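Local coordinates for TqaL (Neurospora crassa, PDB 7EEH), which belongs to the 2OG-Fe dioxygenase family of the cupin clan, an antiparallel beta-sheet fold that here holds an iron ion, at residues N64-P69 with R115-V120; V90-F95 with E123-T128. The protein carries 1 engineered substitution. All blocks are in the same frame, centred on the assembly; numbering follows the deposited sequence.

Contact 1 of 2, residues N64-P69 with R115-V120; sequences NLYSDP and RVFDEV
Tyr-66 and Asp-118 bring the two backbones nearest, with 5.4 Å between the CA atom of Tyr-66 and the CA atom of Asp-118, yet no hydrogen bond crosses between the segments. Both instead attach to strand 74-84 of the large antiparallel sheet of this cupin-type fold: the short, weakly bonded strand 66-68 through Tyr-66 to Ser-76, and the loop 115-120 through Asp-118 and Val-120 to Asn-78. Arg-77 helps hold them together, as its guanidinium donates to the carbonyl oxygens of Asn-64, Phe-117 and Glu-119. Tyr-66 carries the side-chain contact. Its ring, swung by chi1 (-161°) to the side opposite the backbone N, reaches across to the loop and receives the Phe-117 to Asp-118 peptide over one face, the Phe-117 C atom standing 3.9 Å above the ring plane and offset toward the rim. A flat aromatic suits this place because it can lie against a peptide group without needing a bond from it. The Phe-117 carbonyl O approaches Tyr-66 CD1 to 3.3 Å, while the carbonyl keeps its polar partner in Arg-77. Tyr-66 and Phe-117 run side by side in the same direction, but the phenyl group leads away, so the rings do not stack: Phe-117 offers mainly its CB, 3.5 Å from Tyr-66 CE1. Asp-118 likewise contributes its aliphatic carbon, and its carboxylate plane is turned 71° from the tyrosine ring. At the base of the ring, Tyr-66 CB meets Asp-118 CB at 3.6 Å.

Contact 2 of 2, residues V90-F95 with E123-T128; sequences VRRLEF and ELQLNT
Arg-92 folds its aliphatic chain round the amide oxygen of Gln-125, and its guanidinium then binds that same atom. The pair joins strand 89-92 of the main antiparallel sheet of the cupin-type fold to the end of the short helix 122-125, and both side chains are buried against Phe-81 of the adjoining strand 74-84. A bend at chi2 (71°) brings the end of Arg-92 round, so that CB, CG and CD all lie about 3.4 Å from Gln-125 OE1, and NH1 donates to OE1 at 2.9 Å. The N-H points well at the oxygen (159° at the hydrogen), and OE1 lies at the guanidinium edge, in its plane. Glutamine suits this place because its amide serves both polarities: while OE1 accepts from the arginine, NE2 donates to the carbonyl O of Leu-301 and to Asp-122 OD1, which should fix the rotation of the amide. Arg-92 NH1 has a second acceptor in the carbonyl O of Val-120, so NH1 is gripped by two oxygens, one from a side-chain amide and one from the backbone. Just beyond Gln-125 the chain enters helix 128-141, with Asn-127 as its N-cap. On the glutamine side of the bond the approach is less usual. The guanidinium and amide planes are nearly perpendicular, and Arg-92 NH1 stands above the carbonyl plane of Gln-125, 74° out of it, so it does not lie on a lone pair of OE1.

The centres of the two contacts lie about 16 Å apart, and their segments alternate along the chain: 64-69, 90-95, 115-120, then 123-128. Strand 74-84 of the main sheet is common to both: contact 1 binds along it, whereas contact 2 uses its neighbour 89-92 and packs on Phe-81. Contact 1 lies at the surface; contact 2 is buried, with helices 52-58 and 128-141 packed against its segments. The loop 115-120 runs directly into helix 122-125. Further bridges are Asn-64 ND2 to Glu-123 OE1 at 2.9 Å and Val-116 CG2 packing on Phe-95 CE1. Segments 90-95 and 115-120 flank the unmodelled residues 98-114. Iron-binding His-184, Asp-186 and His-253 belong to neither contact.

Contact 1 of 2, residues N64-P69 with R115-V120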
loop_
_atom_site.group_PDB
_atom_site.type_symbol
_atom_site.label_atom_id
_atom_site.label_comp_id
_atom_site.label_asym_id
_atom_site.label_seq_id
_atom_site.Cartn_x
_atom_site.Cartn_y
_atom_site.Cartn_z
ATOM N N ASN B 64 -1.790 -27.239 -26.350
ATOM C CA ASN B 64 -2.978 -27.796 -26.984
ATOM C C ASN B 64 -3.476 -26.950 -28.146
ATOM O O ASN B 64 -4.661 -27.027 -28.500
ATOM C CB ASN B 64 -4.090 -27.976 -25.950
ATOM C CG ASN B 64 -3.779 -29.064 -24.967
ATOM O OD1 ASN B 64 -3.046 -29.992 -25.287
ATOM N ND2 ASN B 64 -4.341 -28.969 -23.761
ATOM N N LEU B 65 -2.595 -26.154 -28.740
ATOM C CA LEU B 65 -2.943 -25.297 -29.862
ATOM C C LEU B 65 -3.051 -26.130 -31.135
ATOM O O LEU B 65 -2.529 -27.245 -31.217
ATOM C CB LEU B 65 -1.905 -24.190 -30.031
ATOM C CG LEU B 65 -1.749 -23.270 -28.818
ATOM C CD1 LEU B 65 -0.566 -22.315 -28.998
ATOM C CD2 LEU B 65 -3.039 -22.488 -28.572
ATOM N N TYR B 66 -3.770 -25.587 -32.117
ATOM C CA TYR B 66 -4.055 -26.313 -33.354
ATOM C C TYR B 66 -2.844 -26.304 -34.281
ATOM O O TYR B 66 -2.124 -25.308 -34.366
ATOM C CB TYR B 66 -5.264 -25.703 -34.070
ATOM C CG TYR B 66 -5.900 -26.636 -35.076
ATOM C CD1 TYR B 66 -6.683 -27.707 -34.655
ATOM C CD2 TYR B 66 -5.699 -26.471 -36.444
ATOM C CE1 TYR B 66 -7.265 -28.582 -35.570
ATOM C CE2 TYR B 66 -6.281 -27.354 -37.378
ATOM C CZ TYR B 66 -7.064 -28.396 -36.929
ATOM O OH TYR B 66 -7.654 -29.269 -37.829
ATOM N N SER B 67 -2.625 -27.430 -34.970
ATOM C CA SER B 67 -1.512 -27.625 -35.901
ATOM C C SER B 67 -2.055 -27.883 -37.304
ATOM O O SER B 67 -2.781 -28.858 -37.518
ATOM C CB SER B 67 -0.626 -28.795 -35.471
ATOM O OG SER B 67 -0.244 -28.676 -34.114
ATOM N N ASP B 68 -1.689 -27.021 -38.253
ATOM C CA ASP B 68 -2.041 -27.157 -39.661
ATOM C C ASP B 68 -0.785 -27.467 -40.462
ATOM O O ASP B 68 0.235 -26.795 -40.272
ATOM C CB ASP B 68 -2.688 -25.857 -40.172
ATOM C CG ASP B 68 -3.275 -25.986 -41.574
ATOM O OD1 ASP B 68 -2.790 -26.806 -42.379
ATOM O OD2 ASP B 68 -4.220 -25.229 -41.881
ATOM N N PRO B 69 -0.802 -28.482 -41.336
ATOM C CA PRO B 69 0.355 -28.704 -42.228
ATOM C C PRO B 69 0.640 -27.529 -43.154
ATOM O O PRO B 69 1.803 -27.301 -43.511
ATOM C CB PRO B 69 -0.041 -29.961 -43.015
ATOM C CG PRO B 69 -1.539 -30.099 -42.826
ATOM C CD PRO B 69 -1.816 -29.544 -41.465
ATOM N N ARG B 115 -16.913 -24.885 -40.882
ATOM C CA ARG B 115 -16.024 -25.865 -40.256
ATOM C C ARG B 115 -14.752 -25.195 -39.732
ATOM O O ARG B 115 -13.870 -24.824 -40.512
ATOM C CB ARG B 115 -15.660 -26.978 -41.247
ATOM C CG ARG B 115 -16.845 -27.539 -42.051
ATOM C CD ARG B 115 -16.663 -29.033 -42.430
ATOM N NE ARG B 115 -17.951 -29.725 -42.514
ATOM C CZ ARG B 115 -18.723 -30.025 -41.465
ATOM N NH1 ARG B 115 -18.337 -29.719 -40.225
ATOM N NH2 ARG B 115 -19.884 -30.649 -41.650
ATOM N N VAL B 116 -14.649 -25.044 -38.412
ATOM C CA VAL B 116 -13.515 -24.353 -37.801
ATOM C C VAL B 116 -13.018 -25.167 -36.609
ATOM O O VAL B 116 -13.797 -25.535 -35.720
ATOM C CB VAL B 116 -13.886 -22.906 -37.397
ATOM C CG1 VAL B 116 -15.051 -22.875 -36.400
ATOM C CG2 VAL B 116 -12.681 -22.170 -36.863
ATOM N N PHE B 117 -11.718 -25.458 -36.592
ATOM C CA PHE B 117 -11.154 -26.380 -35.615
ATOM C C PHE B 117 -10.117 -25.753 -34.701
ATOM O O PHE B 117 -9.612 -26.441 -33.803
ATOM C CB PHE B 117 -10.531 -27.582 -36.329
ATOM C CG PHE B 117 -11.487 -28.284 -37.254
ATOM C CD1 PHE B 117 -12.446 -29.145 -36.750
ATOM C CD2 PHE B 117 -11.455 -28.042 -38.616
ATOM C CE1 PHE B 117 -13.347 -29.784 -37.599
ATOM C CE2 PHE B 117 -12.342 -28.681 -39.463
ATOM C CZ PHE B 117 -13.287 -29.547 -38.947
ATOM N N ASP B 118 -9.776 -24.484 -34.901
ATOM C CA ASP B 118 -8.745 -23.820 -34.107
ATOM C C ASP B 118 -9.357 -22.755 -33.196
ATOM O O ASP B 118 -8.763 -21.704 -32.947
ATOM C CB ASP B 118 -7.660 -23.231 -35.014
ATOM C CG ASP B 118 -8.186 -22.109 -35.932
ATOM O OD1 ASP B 118 -9.419 -21.954 -36.045
ATOM O OD2 ASP B 118 -7.364 -21.381 -36.536
ATOM N N GLU B 119 -10.561 -23.016 -32.688
ATOM C CA GLU B 119 -11.221 -22.091 -31.777
ATOM C C GLU B 119 -10.601 -22.175 -30.389
ATOM O O GLU B 119 -10.287 -23.262 -29.903
ATOM C CB GLU B 119 -12.707 -22.412 -31.674
ATOM C CG GLU B 119 -13.517 -22.071 -32.894
ATOM C CD GLU B 119 -15.003 -22.137 -32.599
ATOM O OE1 GLU B 119 -15.547 -23.257 -32.497
ATOM O OE2 GLU B 119 -15.617 -21.071 -32.430
ATOM N N VAL B 120 -10.431 -21.015 -29.748
ATOM C CA VAL B 120 -10.045 -20.984 -28.342
ATOM C C VAL B 120 -11.061 -21.767 -27.519
ATOM O O VAL B 120 -12.276 -21.617 -27.702
ATOM C CB VAL B 120 -9.943 -19.523 -27.863
ATOM C CG1 VAL B 120 -10.183 -19.430 -26.366
ATOM C CG2 VAL B 120 -8.603 -18.921 -28.254
#

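Contact 2 of 2, residues V90-F95 with E123-T128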
loop_
_atom_site.group_PDB
_atom_site.type_symbol
_atom_site.label_atom_id
_atom_site.label_comp_id
_atom_site.label_asym_id
_atom_site.label_seq_id
_atom_site.Cartn_x
_atom_site.Cartn_y
_atom_site.Cartn_z
ATOM N N VAL B 90 -17.271 -8.676 -20.257
ATOM C CA VAL B 90 -16.638 -9.148 -21.479
ATOM C C VAL B 90 -17.158 -10.555 -21.742
ATOM O O VAL B 90 -17.336 -11.339 -20.805
ATOM C CB VAL B 90 -15.096 -9.107 -21.380
ATOM C CG1 VAL B 90 -14.627 -9.861 -20.178
ATOM C CG2 VAL B 90 -14.453 -9.669 -22.636
ATOM N N ARG B 91 -17.451 -10.857 -23.008
ATOM C CA ARG B 91 -18.119 -12.102 -23.361
ATOM C C ARG B 91 -17.490 -12.693 -24.614
ATOM O O ARG B 91 -16.943 -11.974 -25.451
ATOM C CB ARG B 91 -19.633 -11.896 -23.581
ATOM C CG ARG B 91 -20.025 -11.386 -24.970
ATOM C CD ARG B 91 -21.547 -11.183 -25.092
ATOM N NE ARG B 91 -22.054 -10.452 -23.940
ATOM C CZ ARG B 91 -22.298 -9.147 -23.935
ATOM N NH1 ARG B 91 -22.120 -8.427 -25.035
ATOM N NH2 ARG B 91 -22.726 -8.565 -22.825
ATOM N N ARG B 92 -17.578 -14.015 -24.734
ATOM C CA ARG B 92 -17.124 -14.698 -25.935
ATOM C C ARG B 92 -18.169 -14.541 -27.027
ATOM O O ARG B 92 -19.358 -14.769 -26.789
ATOM C CB ARG B 92 -16.884 -16.181 -25.642
ATOM C CG ARG B 92 -16.458 -17.008 -26.846
ATOM C CD ARG B 92 -15.050 -16.659 -27.261
ATOM N NE ARG B 92 -14.575 -17.476 -28.367
ATOM C CZ ARG B 92 -14.013 -18.671 -28.215
ATOM N NH1 ARG B 92 -13.843 -19.178 -27.003
ATOM N NH2 ARG B 92 -13.608 -19.356 -29.273
ATOM N N LEU B 93 -17.731 -14.161 -28.221
ATOM C CA LEU B 93 -18.604 -14.035 -29.379
ATOM C C LEU B 93 -18.485 -15.262 -30.275
ATOM O O LEU B 93 -17.498 -15.992 -30.234
ATOM C CB LEU B 93 -18.259 -12.792 -30.193
ATOM C CG LEU B 93 -18.277 -11.455 -29.469
ATOM C CD1 LEU B 93 -17.805 -10.379 -30.423
ATOM C CD2 LEU B 93 -19.676 -11.163 -28.981
ATOM N N GLU B 94 -19.504 -15.461 -31.109
ATOM C CA GLU B 94 -19.522 -16.567 -32.054
ATOM C C GLU B 94 -18.408 -16.413 -33.082
ATOM O O GLU B 94 -17.908 -15.309 -33.340
ATOM C CB GLU B 94 -20.867 -16.623 -32.781
ATOM C CG GLU B 94 -21.096 -15.407 -33.666
ATOM C CD GLU B 94 -22.271 -15.573 -34.614
ATOM O OE1 GLU B 94 -22.912 -16.639 -34.577
ATOM O OE2 GLU B 94 -22.549 -14.631 -35.388
ATOM N N PHE B 95 -18.034 -17.540 -33.686
ATOM C CA PHE B 95 -17.124 -17.503 -34.819
ATOM C C PHE B 95 -17.717 -16.651 -35.928
ATOM O O PHE B 95 -18.913 -16.731 -36.214
ATOM C CB PHE B 95 -16.845 -18.909 -35.348
ATOM C CG PHE B 95 -15.994 -18.923 -36.587
ATOM C CD1 PHE B 95 -14.628 -18.730 -36.500
ATOM C CD2 PHE B 95 -16.562 -19.098 -37.842
ATOM C CE1 PHE B 95 -13.836 -18.719 -37.638
ATOM C CE2 PHE B 95 -15.775 -19.090 -38.982
ATOM C CZ PHE B 95 -14.409 -18.904 -38.878
ATOM N N GLU B 123 -10.523 -24.456 -21.904
ATOM C CA GLU B 123 -9.242 -24.564 -21.205
ATOM C C GLU B 123 -8.607 -23.194 -20.993
ATOM O O GLU B 123 -8.079 -22.908 -19.917
ATOM C CB GLU B 123 -8.274 -25.462 -21.977
ATOM C CG GLU B 123 -7.028 -25.799 -21.174
ATOM C CD GLU B 123 -5.943 -26.500 -21.973
ATOM O OE1 GLU B 123 -6.192 -26.892 -23.133
ATOM O OE2 GLU B 123 -4.828 -26.653 -21.426
ATOM N N LEU B 124 -8.654 -22.334 -22.009
ATOM C CA LEU B 124 -8.097 -20.989 -21.893
ATOM C C LEU B 124 -9.130 -20.009 -21.350
ATOM O O LEU B 124 -8.888 -19.359 -20.329
ATOM C CB LEU B 124 -7.560 -20.492 -23.245
ATOM C CG LEU B 124 -6.943 -19.076 -23.216
ATOM C CD1 LEU B 124 -5.806 -18.994 -22.212
ATOM C CD2 LEU B 124 -6.464 -18.661 -24.582
ATOM N N GLN B 125 -10.290 -19.908 -22.011
ATOM C CA GLN B 125 -11.202 -18.807 -21.718
ATOM C C GLN B 125 -11.895 -18.936 -20.364
ATOM O O GLN B 125 -12.416 -17.945 -19.865
ATOM C CB GLN B 125 -12.236 -18.660 -22.840
ATOM C CG GLN B 125 -13.303 -19.752 -22.899
ATOM C CD GLN B 125 -14.479 -19.343 -23.773
ATOM O OE1 GLN B 125 -14.473 -18.267 -24.370
ATOM N NE2 GLN B 125 -15.482 -20.210 -23.872
ATOM N N LEU B 126 -11.914 -20.112 -19.738
ATOM C CA LEU B 126 -12.403 -20.198 -18.365
ATOM C C LEU B 126 -11.276 -20.157 -17.333
ATOM O O LEU B 126 -11.540 -20.251 -16.131
ATOM C CB LEU B 126 -13.253 -21.463 -18.176
ATOM C CG LEU B 126 -14.497 -21.585 -19.072
ATOM C CD1 LEU B 126 -15.404 -22.754 -18.629
ATOM C CD2 LEU B 126 -15.290 -20.284 -19.134
ATOM N N ASN B 127 -10.033 -20.045 -17.773
ATOM C CA ASN B 127 -8.911 -19.851 -16.868
ATOM C C ASN B 127 -9.027 -18.465 -16.233
ATOM O O ASN B 127 -9.122 -17.459 -16.943
ATOM C CB ASN B 127 -7.613 -20.022 -17.660
ATOM C CG ASN B 127 -6.375 -19.811 -16.833
ATOM O OD1 ASN B 127 -6.157 -18.732 -16.278
ATOM N ND2 ASN B 127 -5.537 -20.839 -16.761
ATOM N N THR B 128 -9.071 -18.409 -14.898
ATOM C CA THR B 128 -9.304 -17.129 -14.223
ATOM C C THR B 128 -8.148 -16.144 -14.382
ATOM O O THR B 128 -8.354 -14.937 -14.191
ATOM C CB THR B 128 -9.568 -17.338 -12.728
ATOM O OG1 THR B 128 -8.404 -17.922 -12.118
ATOM C CG2 THR B 128 -10.768 -18.243 -12.524
#